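Local coordinates for protein geranyltranstransferase (Campylobacter jejuni, PDB 3NPK) that probably condenses geranyl diphosphate with isopentenyl diphosphate to form farnesyl diphosphate and pyrophosphate in isoprenoid biosynthesis, at residues E29-M34 / D111-E116; L67-I72 / K136-N141; H73-I78 / G146-Q151; Q151-F156 / L167-T172. All coordinates share one frame; numbering follows the deposited sequence.

Contact 1. Residues E29-M34 / D111-E116; sequences EALALM and DALNTE
Leu31 and Leu113 mark the nearest passage of the two helical segments, with 7.8 Å between Leu31 CA and Leu113 CA, and a summed buried area of 126 Å² shows how slight the contact is. One methyl does most of the work on the side of 29-34. The CA–CB bond of Leu31 lies across the direction of 111-116, but CG sits beside the backbone N, anti to the carbonyl carbon (chi1 -80°), and this carries the end of the side chain over to the partner helix. There CD2 of Leu31 meets CB of Ala112 at 3.8 Å, the methyl of an alanine whose CB points at the opposing segment. The same CD2 lies 4.3 Å from CD2 of Leu113, a looser van der Waals contact, and the Leu31 methyl is approached on two flanks. All three side chains are buried: this is plain apolar packing of helix 27-37 on helix 103-122 in the all-alpha polyprenyl synthetase fold. Asp111 OD2 is hydrogen-bonded to His79 ND1 of the second subunit. Around the contact, Leu33 and Met34 lean on Ile94 of strand 94-95, and Leu113 packs on Tyr75 of helix 59-80.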
loop_
_atom_site.group_PDB
_atom_site.type_symbol
_atom_site.label_atom_id
_atom_site.label_comp_id
_atom_site.label_asym_id
_atom_site.label_seq_id
_atom_site.Cartn_x
_atom_site.Cartn_y
_atom_site.Cartn_z
ATOM N N GLU A 29 1.296 2.762 -19.323
ATOM C CA GLU A 29 2.592 3.342 -19.634
ATOM C C GLU A 29 3.144 4.113 -18.432
ATOM O O GLU A 29 4.340 4.032 -18.123
ATOM C CB GLU A 29 2.477 4.248 -20.868
ATOM C CG GLU A 29 2.370 3.467 -22.169
ATOM C CD GLU A 29 0.951 3.024 -22.521
ATOM O OE1 GLU A 29 0.012 3.283 -21.744
ATOM O OE2 GLU A 29 0.775 2.407 -23.604
ATOM N N ALA A 30 2.270 4.840 -17.738
ATOM C CA ALA A 30 2.695 5.603 -16.568
ATOM C C ALA A 30 3.138 4.679 -15.423
ATOM O O ALA A 30 4.096 4.979 -14.714
ATOM C CB ALA A 30 1.569 6.500 -16.112
ATOM N N LEU A 31 2.439 3.561 -15.252
ATOM C CA LEU A 31 2.831 2.544 -14.264
ATOM C C LEU A 31 4.230 2.011 -14.542
ATOM O O LEU A 31 5.025 1.792 -13.621
ATOM C CB LEU A 31 1.837 1.366 -14.275
ATOM C CG LEU A 31 0.500 1.495 -13.527
ATOM C CD1 LEU A 31 -0.497 0.420 -13.958
ATOM C CD2 LEU A 31 0.721 1.441 -12.002
ATOM N N ALA A 32 4.521 1.762 -15.815
ATOM C CA ALA A 32 5.783 1.135 -16.204
ATOM C C ALA A 32 6.956 2.109 -16.227
ATOM O O ALA A 32 8.091 1.718 -16.036
ATOM C CB ALA A 32 5.636 0.480 -17.578
ATOM N N LEU A 33 6.669 3.381 -16.470
ATOM C CA LEU A 33 7.705 4.333 -16.846
ATOM C C LEU A 33 8.874 4.384 -15.864
ATOM O O LEU A 33 10.031 4.259 -16.257
ATOM C CB LEU A 33 7.086 5.724 -17.002
ATOM C CG LEU A 33 7.925 6.774 -17.721
ATOM C CD1 LEU A 33 8.162 6.338 -19.169
ATOM C CD2 LEU A 33 7.236 8.129 -17.663
HETATM N N MSE A 34 8.584 4.586 -14.583
HETATM C CA MSE A 34 9.650 4.710 -13.596
HETATM C C MSE A 34 10.313 3.391 -13.257
HETATM O O MSE A 34 11.489 3.366 -12.880
HETATM C CB MSE A 34 9.149 5.373 -12.317
HETATM C CG MSE A 34 9.216 6.866 -12.329
HETATM SE SE MSE A 34 11.008 7.646 -12.716
HETATM C CE MSE A 34 10.361 9.399 -13.256
ATOM N N ASP A 111 0.131 5.167 -5.612
ATOM C CA ASP A 111 -0.855 4.420 -4.818
ATOM C C ASP A 111 -0.967 2.993 -5.352
ATOM O O ASP A 111 -0.970 2.023 -4.576
ATOM C CB ASP A 111 -2.232 5.087 -4.855
ATOM C CG ASP A 111 -2.276 6.390 -4.066
ATOM O OD1 ASP A 111 -1.324 6.684 -3.318
ATOM O OD2 ASP A 111 -3.261 7.127 -4.202
ATOM N N ALA A 112 -1.068 2.866 -6.677
ATOM C CA ALA A 112 -1.141 1.550 -7.315
ATOM C C ALA A 112 0.054 0.674 -6.974
ATOM O O ALA A 112 -0.106 -0.508 -6.687
ATOM C CB ALA A 112 -1.294 1.692 -8.827
ATOM N N LEU A 113 1.261 1.237 -7.032
ATOM C CA LEU A 113 2.466 0.437 -6.813
ATOM C C LEU A 113 2.592 0.004 -5.346
ATOM O O LEU A 113 3.087 -1.086 -5.066
ATOM C CB LEU A 113 3.726 1.179 -7.288
ATOM C CG LEU A 113 3.855 1.315 -8.815
ATOM C CD1 LEU A 113 5.118 2.131 -9.171
ATOM C CD2 LEU A 113 3.851 -0.049 -9.527
ATOM N N ASN A 114 2.182 0.872 -4.421
ATOM C CA ASN A 114 2.163 0.545 -2.995
ATOM C C ASN A 114 1.296 -0.706 -2.811
ATOM O O ASN A 114 1.743 -1.728 -2.286
ATOM C CB ASN A 114 1.594 1.764 -2.247
ATOM C CG ASN A 114 1.643 1.643 -0.725
ATOM O OD1 ASN A 114 2.030 0.608 -0.166
ATOM N ND2 ASN A 114 1.272 2.738 -0.045
ATOM N N THR A 115 0.055 -0.645 -3.282
ATOM C CA THR A 115 -0.854 -1.792 -3.131
ATOM C C THR A 115 -0.372 -3.005 -3.921
ATOM O O THR A 115 -0.473 -4.148 -3.452
ATOM C CB THR A 115 -2.269 -1.399 -3.566
ATOM O OG1 THR A 115 -2.673 -0.260 -2.799
ATOM C CG2 THR A 115 -3.269 -2.531 -3.342
ATOM N N GLU A 116 0.173 -2.767 -5.104
ATOM C CA GLU A 116 0.567 -3.885 -5.966
ATOM C C GLU A 116 1.731 -4.684 -5.376
ATOM O O GLU A 116 1.873 -5.880 -5.653
ATOM C CB GLU A 116 0.924 -3.389 -7.365
ATOM C CG GLU A 116 0.905 -4.471 -8.434
ATOM C CD GLU A 116 -0.493 -4.946 -8.832
ATOM O OE1 GLU A 116 -1.509 -4.472 -8.274
ATOM O OE2 GLU A 116 -0.569 -5.819 -9.722
#

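Contact 2. Residues L67-I72 / K136-N141; sequences LALEFI and KTLAFN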
loop_
_atom_site.group_PDB
_atom_site.type_symbol
_atom_site.label_atom_id
_atom_site.label_comp_id
_atom_site.label_asym_id
_atom_site.label_seq_id
_atom_site.Cartn_x
_atom_site.Cartn_y
_atom_site.Cartn_z
ATOM N N LEU A 67 10.710 -8.047 -6.468
ATOM C CA LEU A 67 9.856 -7.156 -7.245
ATOM C C LEU A 67 8.981 -6.289 -6.333
ATOM O O LEU A 67 8.868 -5.072 -6.539
ATOM C CB LEU A 67 8.978 -7.964 -8.196
ATOM C CG LEU A 67 8.259 -7.146 -9.272
ATOM C CD1 LEU A 67 9.294 -6.443 -10.139
ATOM C CD2 LEU A 67 7.398 -8.078 -10.108
ATOM N N ALA A 68 8.386 -6.904 -5.316
ATOM C CA ALA A 68 7.570 -6.165 -4.355
ATOM C C ALA A 68 8.374 -5.038 -3.689
ATOM O O ALA A 68 7.866 -3.913 -3.526
ATOM C CB ALA A 68 7.017 -7.112 -3.304
ATOM N N LEU A 69 9.618 -5.336 -3.301
ATOM C CA LEU A 69 10.504 -4.331 -2.709
ATOM C C LEU A 69 10.720 -3.157 -3.641
ATOM O O LEU A 69 10.646 -1.998 -3.211
ATOM C CB LEU A 69 11.861 -4.930 -2.359
ATOM C CG LEU A 69 11.996 -5.626 -1.022
ATOM C CD1 LEU A 69 13.298 -6.435 -1.042
ATOM C CD2 LEU A 69 11.974 -4.614 0.117
ATOM N N GLU A 70 10.977 -3.452 -4.915
ATOM C CA GLU A 70 11.224 -2.381 -5.872
ATOM C C GLU A 70 9.940 -1.610 -6.226
ATOM O O GLU A 70 10.007 -0.413 -6.533
ATOM C CB GLU A 70 11.953 -2.915 -7.110
ATOM C CG GLU A 70 13.342 -3.416 -6.750
ATOM C CD GLU A 70 14.329 -2.310 -6.317
ATOM O OE1 GLU A 70 14.222 -1.141 -6.769
ATOM O OE2 GLU A 70 15.239 -2.627 -5.526
ATOM N N PHE A 71 8.781 -2.269 -6.144
ATOM C CA PHE A 71 7.511 -1.549 -6.324
ATOM C C PHE A 71 7.344 -0.528 -5.201
ATOM O O PHE A 71 6.950 0.614 -5.451
ATOM C CB PHE A 71 6.301 -2.495 -6.325
ATOM C CG PHE A 71 6.078 -3.249 -7.631
ATOM C CD1 PHE A 71 6.967 -3.173 -8.693
ATOM C CD2 PHE A 71 4.969 -4.058 -7.760
ATOM C CE1 PHE A 71 6.732 -3.887 -9.875
ATOM C CE2 PHE A 71 4.723 -4.780 -8.922
ATOM C CZ PHE A 71 5.610 -4.692 -9.983
ATOM N N ILE A 72 7.601 -0.942 -3.961
ATOM C CA ILE A 72 7.498 -0.022 -2.833
ATOM C C ILE A 72 8.480 1.105 -3.018
ATOM O O ILE A 72 8.137 2.269 -2.843
ATOM C CB ILE A 72 7.828 -0.725 -1.495
ATOM C CG1 ILE A 72 6.684 -1.669 -1.118
ATOM C CG2 ILE A 72 8.163 0.312 -0.373
ATOM C CD1 ILE A 72 5.386 -0.952 -0.793
ATOM N N LYS A 136 4.389 -9.012 6.662
ATOM C CA LYS A 136 4.590 -8.300 7.921
ATOM C C LYS A 136 5.851 -7.463 7.873
ATOM O O LYS A 136 5.849 -6.306 8.295
ATOM C CB LYS A 136 4.679 -9.270 9.106
ATOM C CG LYS A 136 3.391 -9.973 9.443
ATOM C CD LYS A 136 3.593 -11.005 10.557
ATOM C CE LYS A 136 2.252 -11.557 11.031
ATOM N NZ LYS A 136 2.420 -12.598 12.089
ATOM N N THR A 137 6.934 -8.035 7.356
ATOM C CA THR A 137 8.200 -7.308 7.316
ATOM C C THR A 137 8.120 -6.104 6.378
ATOM O O THR A 137 8.562 -4.988 6.708
ATOM C CB THR A 137 9.352 -8.236 6.912
ATOM O OG1 THR A 137 9.444 -9.284 7.893
ATOM C CG2 THR A 137 10.680 -7.481 6.860
ATOM N N LEU A 138 7.554 -6.321 5.199
ATOM C CA LEU A 138 7.479 -5.220 4.243
ATOM C C LEU A 138 6.549 -4.112 4.721
ATOM O O LEU A 138 6.898 -2.929 4.636
ATOM C CB LEU A 138 7.022 -5.714 2.877
ATOM C CG LEU A 138 7.098 -4.677 1.748
ATOM C CD1 LEU A 138 8.532 -4.188 1.543
ATOM C CD2 LEU A 138 6.560 -5.314 0.457
ATOM N N ALA A 139 5.360 -4.468 5.207
ATOM C CA ALA A 139 4.394 -3.432 5.595
ATOM C C ALA A 139 4.846 -2.658 6.839
ATOM O O ALA A 139 4.561 -1.470 6.977
ATOM C CB ALA A 139 3.000 -4.027 5.816
ATOM N N PHE A 140 5.549 -3.331 7.743
ATOM C CA PHE A 140 6.090 -2.644 8.912
ATOM C C PHE A 140 7.152 -1.642 8.476
ATOM O O PHE A 140 7.075 -0.449 8.793
ATOM C CB PHE A 140 6.692 -3.649 9.907
ATOM C CG PHE A 140 7.251 -3.010 11.148
ATOM C CD1 PHE A 140 8.581 -2.597 11.207
ATOM C CD2 PHE A 140 6.444 -2.833 12.253
ATOM C CE1 PHE A 140 9.096 -2.023 12.364
ATOM C CE2 PHE A 140 6.954 -2.254 13.422
ATOM C CZ PHE A 140 8.273 -1.858 13.472
ATOM N N ASN A 141 8.133 -2.111 7.711
ATOM C CA ASN A 141 9.272 -1.261 7.373
ATOM C C ASN A 141 9.010 -0.201 6.308
ATOM O O ASN A 141 9.681 0.842 6.296
ATOM C CB ASN A 141 10.484 -2.121 7.015
ATOM C CG ASN A 141 11.039 -2.832 8.235
ATOM O OD1 ASN A 141 11.655 -2.207 9.095
ATOM N ND2 ASN A 141 10.782 -4.127 8.341
#
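Leu138 makes every side-chain contact of 136-141 with the opposite helix, touching Ala68, Leu69 and Ile72. Ahead of it, Thr137 looks another way, its OG1 bonded to Glu188 OE1. In Leu138, CG is anti to the backbone N (chi1 -172°) and the fork reaches 67-72. Ile72 CG1 lies against both methyls, 4.0 Å from Leu138 CD2; Leu138 CD1 also meets Leu69 CD2 at 3.7 Å, and Leu138 CD2 also meets Ala68 CB at 4.2 Å. Leu138 and Ile72 run antiparallel alongside each other, whereas the Leu69 side chain slants across the leucine. Ala139 then faces away, packing on Leu119 of the second subunit. At Asn141, ND2 donates to Thr137 O over 2.9 Å with an N-H...O angle of 149°; this oxygen also accepts from Asn141 N, the two donors arriving from opposite faces of the carbonyl plane. Asn141 OD1 is held by Tyr201 OH. The segment axes run nearly parallel, 13° apart, with a closest approach of 11.5 Å, a wide spacing filled by Leu138 from one side and Leu69 and Ile72 from the other. Such side-by-side helices build the all-alpha isoprenoid synthase fold of the polyprenyl synthetases, whose bundle surrounds the active-site cavity.

Contact 3. Residues H73-I78 / G146-Q151; sequences HTYSLI and GMVIGQ. With PPV (pyrophosphate), chain C.
Tyr75 and Ser76 receive the end of Met147, a selenomethionine in this model, between two neighbouring helices of the isoprenoid synthase fold. Helix 59-80 leads into the aspartate-rich DDxxxxD motif of the family, and helix 147-156 holds the GQxxD pattern that starts at Gly150. The segment axes are 12.2 Å apart at their closest and 20° from parallel, and the nearest alpha carbons, Ser76 CA and Met147 CA, are separated by 8.5 Å, so a long side chain is needed to span the distance. Met147 provides it: CG and SE extend straight from the backbone, and a bend at the last torsion (chi3 83°) swings CE round. CE lies 3.5 Å from Ser76 CB, which SE also touches, and 3.7 Å from Tyr75 CE2. Tyr75 has an uncommon chi1 of 117°, close to eclipsed, which sends its CE2–CZ–OH end toward helix 147-156. Val148 CG2 lies 4.0 Å from Tyr75 OH, these two side chains crossing at about a right angle. On another side of helix 59-80, His73 lines the pyrophosphate pocket, although its ring is too close to the ligand for its exact placement to be trusted. Arg92 NH2, Arg43 NH1 and Lys40 N hydrogen-bond the ligand. Ser76 turns its hydroxyl between the backbone N and carbonyl carbon, and from there OG donates to His73 O at 2.7 Å, an oxygen that also accepts from Leu77 N at 3.1 Å.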
loop_
_atom_site.group_PDB
_atom_site.type_symbol
_atom_site.label_atom_id
_atom_site.label_comp_id
_atom_site.label_asym_id
_atom_site.label_seq_id
_atom_site.Cartn_x
_atom_site.Cartn_y
_atom_site.Cartn_z
ATOM N N HIS A 73 9.717 0.764 -3.342
ATOM C CA HIS A 73 10.734 1.792 -3.469
ATOM C C HIS A 73 10.363 2.796 -4.568
ATOM O O HIS A 73 10.463 4.016 -4.379
ATOM C CB HIS A 73 12.092 1.143 -3.706
ATOM C CG HIS A 73 13.200 2.130 -3.825
ATOM N ND1 HIS A 73 14.003 2.228 -4.939
ATOM C CD2 HIS A 73 13.613 3.093 -2.971
ATOM C CE1 HIS A 73 14.889 3.192 -4.752
ATOM N NE2 HIS A 73 14.661 3.743 -3.572
ATOM N N THR A 74 9.947 2.285 -5.722
ATOM C CA THR A 74 9.565 3.173 -6.819
ATOM C C THR A 74 8.363 4.047 -6.463
ATOM O O THR A 74 8.360 5.253 -6.777
ATOM C CB THR A 74 9.328 2.372 -8.113
ATOM O OG1 THR A 74 10.577 1.838 -8.556
ATOM C CG2 THR A 74 8.743 3.249 -9.228
ATOM N N TYR A 75 7.347 3.472 -5.811
ATOM C CA TYR A 75 6.192 4.299 -5.415
ATOM C C TYR A 75 6.671 5.451 -4.520
ATOM O O TYR A 75 6.245 6.604 -4.675
ATOM C CB TYR A 75 5.057 3.474 -4.765
ATOM C CG TYR A 75 4.756 3.819 -3.309
ATOM C CD1 TYR A 75 4.132 5.018 -2.964
ATOM C CD2 TYR A 75 5.074 2.928 -2.284
ATOM C CE1 TYR A 75 3.870 5.338 -1.649
ATOM C CE2 TYR A 75 4.794 3.234 -0.958
ATOM C CZ TYR A 75 4.207 4.441 -0.648
ATOM O OH TYR A 75 3.937 4.785 0.658
ATOM N N SER A 76 7.608 5.161 -3.625
ATOM C CA SER A 76 8.048 6.179 -2.679
ATOM C C SER A 76 8.762 7.312 -3.400
ATOM O O SER A 76 8.618 8.478 -3.023
ATOM C CB SER A 76 8.925 5.566 -1.572
ATOM O OG SER A 76 10.256 5.321 -1.994
ATOM N N LEU A 77 9.522 6.978 -4.441
ATOM C CA LEU A 77 10.217 8.002 -5.209
ATOM C C LEU A 77 9.228 8.901 -5.939
ATOM O O LEU A 77 9.409 10.116 -5.981
ATOM C CB LEU A 77 11.174 7.380 -6.220
ATOM C CG LEU A 77 12.269 6.481 -5.640
ATOM C CD1 LEU A 77 13.203 6.017 -6.734
ATOM C CD2 LEU A 77 13.052 7.167 -4.512
ATOM N N ILE A 78 8.200 8.292 -6.527
ATOM C CA ILE A 78 7.194 9.033 -7.275
ATOM C C ILE A 78 6.467 10.008 -6.348
ATOM O O ILE A 78 6.303 11.200 -6.676
ATOM C CB ILE A 78 6.194 8.074 -7.962
ATOM C CG1 ILE A 78 6.890 7.278 -9.074
ATOM C CG2 ILE A 78 4.978 8.840 -8.509
ATOM C CD1 ILE A 78 6.101 6.053 -9.578
ATOM N N GLY A 146 8.143 2.832 9.517
ATOM C CA GLY A 146 9.448 2.952 8.901
ATOM C C GLY A 146 9.485 4.085 7.891
ATOM O O GLY A 146 9.465 5.271 8.247
HETATM N N MSE A 147 9.477 3.717 6.616
HETATM C CA MSE A 147 9.679 4.677 5.546
HETATM C C MSE A 147 8.744 5.882 5.628
HETATM O O MSE A 147 9.194 7.014 5.436
HETATM C CB MSE A 147 9.507 3.962 4.212
HETATM C CG MSE A 147 9.826 4.806 3.005
HETATM SE SE MSE A 147 9.503 3.728 1.398
HETATM C CE MSE A 147 7.578 4.045 1.278
ATOM N N VAL A 148 7.456 5.657 5.886
ATOM C CA VAL A 148 6.528 6.783 5.822
ATOM C C VAL A 148 6.729 7.797 6.949
ATOM O O VAL A 148 6.701 9.005 6.700
ATOM C CB VAL A 148 5.060 6.342 5.738
ATOM C CG1 VAL A 148 4.139 7.596 5.706
ATOM C CG2 VAL A 148 4.845 5.453 4.483
ATOM N N ILE A 149 6.948 7.330 8.175
ATOM C CA ILE A 149 7.199 8.288 9.255
ATOM C C ILE A 149 8.538 8.993 9.014
ATOM O O ILE A 149 8.681 10.176 9.323
ATOM C CB ILE A 149 7.101 7.677 10.686
ATOM C CG1 ILE A 149 7.076 8.795 11.745
ATOM C CG2 ILE A 149 8.255 6.738 10.980
ATOM C CD1 ILE A 149 5.884 9.742 11.637
ATOM N N GLY A 150 9.525 8.279 8.463
ATOM C CA GLY A 150 10.785 8.897 8.091
ATOM C C GLY A 150 10.612 10.037 7.099
ATOM O O GLY A 150 11.168 11.131 7.260
ATOM N N GLN A 151 9.822 9.798 6.064
ATOM C CA GLN A 151 9.550 10.850 5.091
ATOM C C GLN A 151 8.739 12.013 5.677
ATOM O O GLN A 151 9.021 13.189 5.387
ATOM C CB GLN A 151 8.821 10.277 3.872
ATOM C CG GLN A 151 8.483 11.317 2.801
ATOM C CD GLN A 151 9.697 12.014 2.138
ATOM O OE1 GLN A 151 10.844 11.878 2.565
ATOM N NE2 GLN A 151 9.418 12.791 1.087
HETATM O O11 PPV C . 17.472 6.278 -3.928
HETATM P P1 PPV C . 18.348 5.174 -4.785
HETATM O O21 PPV C . 19.942 5.577 -4.832
HETATM O O31 PPV C . 18.233 3.848 -4.176
HETATM O OPP PPV C . 17.778 5.280 -6.320
HETATM P P2 PPV C . 17.521 4.089 -7.416
HETATM O O12 PPV C . 17.042 4.948 -8.738
HETATM O O22 PPV C . 16.261 3.163 -6.973
HETATM O O32 PPV C . 18.744 3.319 -7.702
#

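Contact 4. Residues Q151-F156 / L167-T172; sequences QAIDCF and LEFLHT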
loop_
_atom_site.group_PDB
_atom_site.type_symbol
_atom_site.label_atom_id
_atom_site.label_comp_id
_atom_site.label_asym_id
_atom_site.label_seq_id
_atom_site.Cartn_x
_atom_site.Cartn_y
_atom_site.Cartn_z
ATOM N N GLN A 151 9.822 9.798 6.064
ATOM C CA GLN A 151 9.550 10.850 5.091
ATOM C C GLN A 151 8.739 12.013 5.677
ATOM O O GLN A 151 9.021 13.189 5.387
ATOM C CB GLN A 151 8.821 10.277 3.872
ATOM C CG GLN A 151 8.483 11.317 2.801
ATOM C CD GLN A 151 9.697 12.014 2.138
ATOM O OE1 GLN A 151 10.844 11.878 2.565
ATOM N NE2 GLN A 151 9.418 12.791 1.087
ATOM N N ALA A 152 7.753 11.708 6.521
ATOM C CA ALA A 152 6.968 12.783 7.144
ATOM C C ALA A 152 7.876 13.673 7.993
ATOM O O ALA A 152 7.770 14.910 7.970
ATOM C CB ALA A 152 5.830 12.202 8.001
ATOM N N ILE A 153 8.769 13.042 8.749
ATOM C CA ILE A 153 9.713 13.797 9.563
ATOM C C ILE A 153 10.663 14.612 8.676
ATOM O O ILE A 153 10.900 15.802 8.925
ATOM C CB ILE A 153 10.473 12.851 10.502
ATOM C CG1 ILE A 153 9.518 12.394 11.608
ATOM C CG2 ILE A 153 11.726 13.524 11.103
ATOM C CD1 ILE A 153 10.068 11.281 12.504
ATOM N N ASP A 154 11.200 13.986 7.635
ATOM C CA ASP A 154 12.109 14.687 6.718
ATOM C C ASP A 154 11.447 15.945 6.127
ATOM O O ASP A 154 12.040 17.043 6.110
ATOM C CB ASP A 154 12.543 13.741 5.598
ATOM C CG ASP A 154 13.825 14.185 4.893
ATOM O OD1 ASP A 154 14.671 14.877 5.496
ATOM O OD2 ASP A 154 13.984 13.818 3.721
ATOM N N CYS A 155 10.210 15.793 5.667
ATOM C CA CYS A 155 9.496 16.926 5.091
ATOM C C CYS A 155 9.187 18.000 6.126
ATOM O O CYS A 155 9.427 19.191 5.888
ATOM C CB CYS A 155 8.197 16.466 4.440
ATOM S SG CYS A 155 8.488 15.471 2.968
ATOM N N PHE A 156 8.671 17.601 7.284
ATOM C CA PHE A 156 8.282 18.614 8.254
ATOM C C PHE A 156 9.472 19.370 8.832
ATOM O O PHE A 156 9.371 20.576 9.083
ATOM C CB PHE A 156 7.443 18.021 9.381
ATOM C CG PHE A 156 6.947 19.057 10.342
ATOM C CD1 PHE A 156 5.872 19.859 10.004
ATOM C CD2 PHE A 156 7.582 19.264 11.558
ATOM C CE1 PHE A 156 5.417 20.843 10.871
ATOM C CE2 PHE A 156 7.129 20.250 12.447
ATOM C CZ PHE A 156 6.041 21.035 12.095
ATOM N N LEU A 167 18.093 13.389 13.971
ATOM C CA LEU A 167 18.546 13.165 12.603
ATOM C C LEU A 167 18.784 11.673 12.363
ATOM O O LEU A 167 18.407 11.147 11.322
ATOM C CB LEU A 167 19.804 13.996 12.329
ATOM C CG LEU A 167 20.351 13.969 10.902
ATOM C CD1 LEU A 167 19.310 14.441 9.890
ATOM C CD2 LEU A 167 21.608 14.823 10.822
ATOM N N GLU A 168 19.376 10.990 13.344
ATOM C CA GLU A 168 19.553 9.542 13.259
ATOM C C GLU A 168 18.212 8.828 13.132
ATOM O O GLU A 168 18.062 7.914 12.321
ATOM C CB GLU A 168 20.329 9.032 14.477
ATOM C CG GLU A 168 21.798 9.376 14.415
ATOM C CD GLU A 168 22.520 9.226 15.748
ATOM O OE1 GLU A 168 21.858 9.115 16.808
ATOM O OE2 GLU A 168 23.765 9.250 15.738
ATOM N N PHE A 169 17.234 9.252 13.925
ATOM C CA PHE A 169 15.892 8.655 13.887
ATOM C C PHE A 169 15.288 8.827 12.493
ATOM O O PHE A 169 14.750 7.881 11.894
ATOM C CB PHE A 169 15.000 9.317 14.957
ATOM C CG PHE A 169 13.619 8.701 15.091
ATOM C CD1 PHE A 169 12.614 9.000 14.167
ATOM C CD2 PHE A 169 13.314 7.836 16.151
ATOM C CE1 PHE A 169 11.347 8.450 14.287
ATOM C CE2 PHE A 169 12.040 7.295 16.276
ATOM C CZ PHE A 169 11.056 7.603 15.340
ATOM N N LEU A 170 15.377 10.053 11.987
ATOM C CA LEU A 170 14.847 10.381 10.662
ATOM C C LEU A 170 15.379 9.403 9.618
ATOM O O LEU A 170 14.613 8.758 8.911
ATOM C CB LEU A 170 15.223 11.834 10.317
ATOM C CG LEU A 170 14.736 12.468 9.014
ATOM C CD1 LEU A 170 15.014 13.966 9.105
ATOM C CD2 LEU A 170 15.398 11.872 7.763
ATOM N N HIS A 171 16.695 9.300 9.520
ATOM C CA HIS A 171 17.297 8.496 8.462
ATOM C C HIS A 171 17.107 7.007 8.676
ATOM O O HIS A 171 16.934 6.256 7.719
ATOM C CB HIS A 171 18.772 8.860 8.300
ATOM C CG HIS A 171 18.962 10.148 7.571
ATOM N ND1 HIS A 171 19.543 11.268 8.128
ATOM C CD2 HIS A 171 18.598 10.497 6.314
ATOM C CE1 HIS A 171 19.539 12.246 7.239
ATOM N NE2 HIS A 171 18.984 11.798 6.127
ATOM N N THR A 172 17.144 6.564 9.923
ATOM C CA THR A 172 16.935 5.148 10.165
ATOM C C THR A 172 15.549 4.742 9.686
ATOM O O THR A 172 15.386 3.659 9.135
ATOM C CB THR A 172 17.167 4.757 11.624
ATOM O OG1 THR A 172 18.498 5.107 11.978
ATOM C CG2 THR A 172 17.091 3.239 11.761
#
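Leu170 fits against Ile153 and Asp154 where the segment axes approach to 8.9 Å at 130° between their directions, and the nearest alpha carbons, Ile153 CA and Leu170 CA, are 6.3 Å apart. The contact joins helix 147-156, whose GQxxD pattern begins at Gly150 and ends at Asp154, to helix 164-189 across a short connection. Starting at its root, Leu170 CB lies 4.0 Å from Ile153 CG2. CG comes closer to the same methyl, 3.8 Å from Ile153 CG2, as the side chains pass, pointing opposite ways. With CG anti to the backbone N (chi1 -177°), the fork then reaches Asp154: Leu170 CD1 is 3.7 Å from OD1 of Asp154, and Leu170 CD2 is 3.8 Å from that same oxygen while also lying against Asp154 CG. Beside this, Ile153 CD1 touches Phe169 CE1 at 3.6 Å, isoleucine and ring crossing at about a right angle, and Phe169 meets Phe23 of the second subunit edge-to-face. The pairing is therefore one of hydrocarbon surfaces, with Asp154 contributing a polar atom. Its carboxylate is split between an apolar lining at OD1 and a charged partner at OD2, where a salt bridge with Lys174, one turn after Leu170, probably orients it.

How the contacts relate
From the N terminus, helix 27-37 supplies the first segment of contact 1, and helix 59-80 then opens contacts 2 and 3. Helix 103-122 closes contact 1, helix 128-142 closes contact 2 and helix 147-156 closes contact 3; because the three open and close in the same order, they all cross and none nests. Contact 4 begins only at Gln151, the residue that ends contact 3, and closes a short connection to helix 164-189. Helix 59-80 is common to contacts 2 and 3 and also packs on contact 1. Contacts 2 and 3 meet through a probable hydrogen bond from Met147 N to Asn141 O, between helices 128-142 and 147-156. All four border the second subunit.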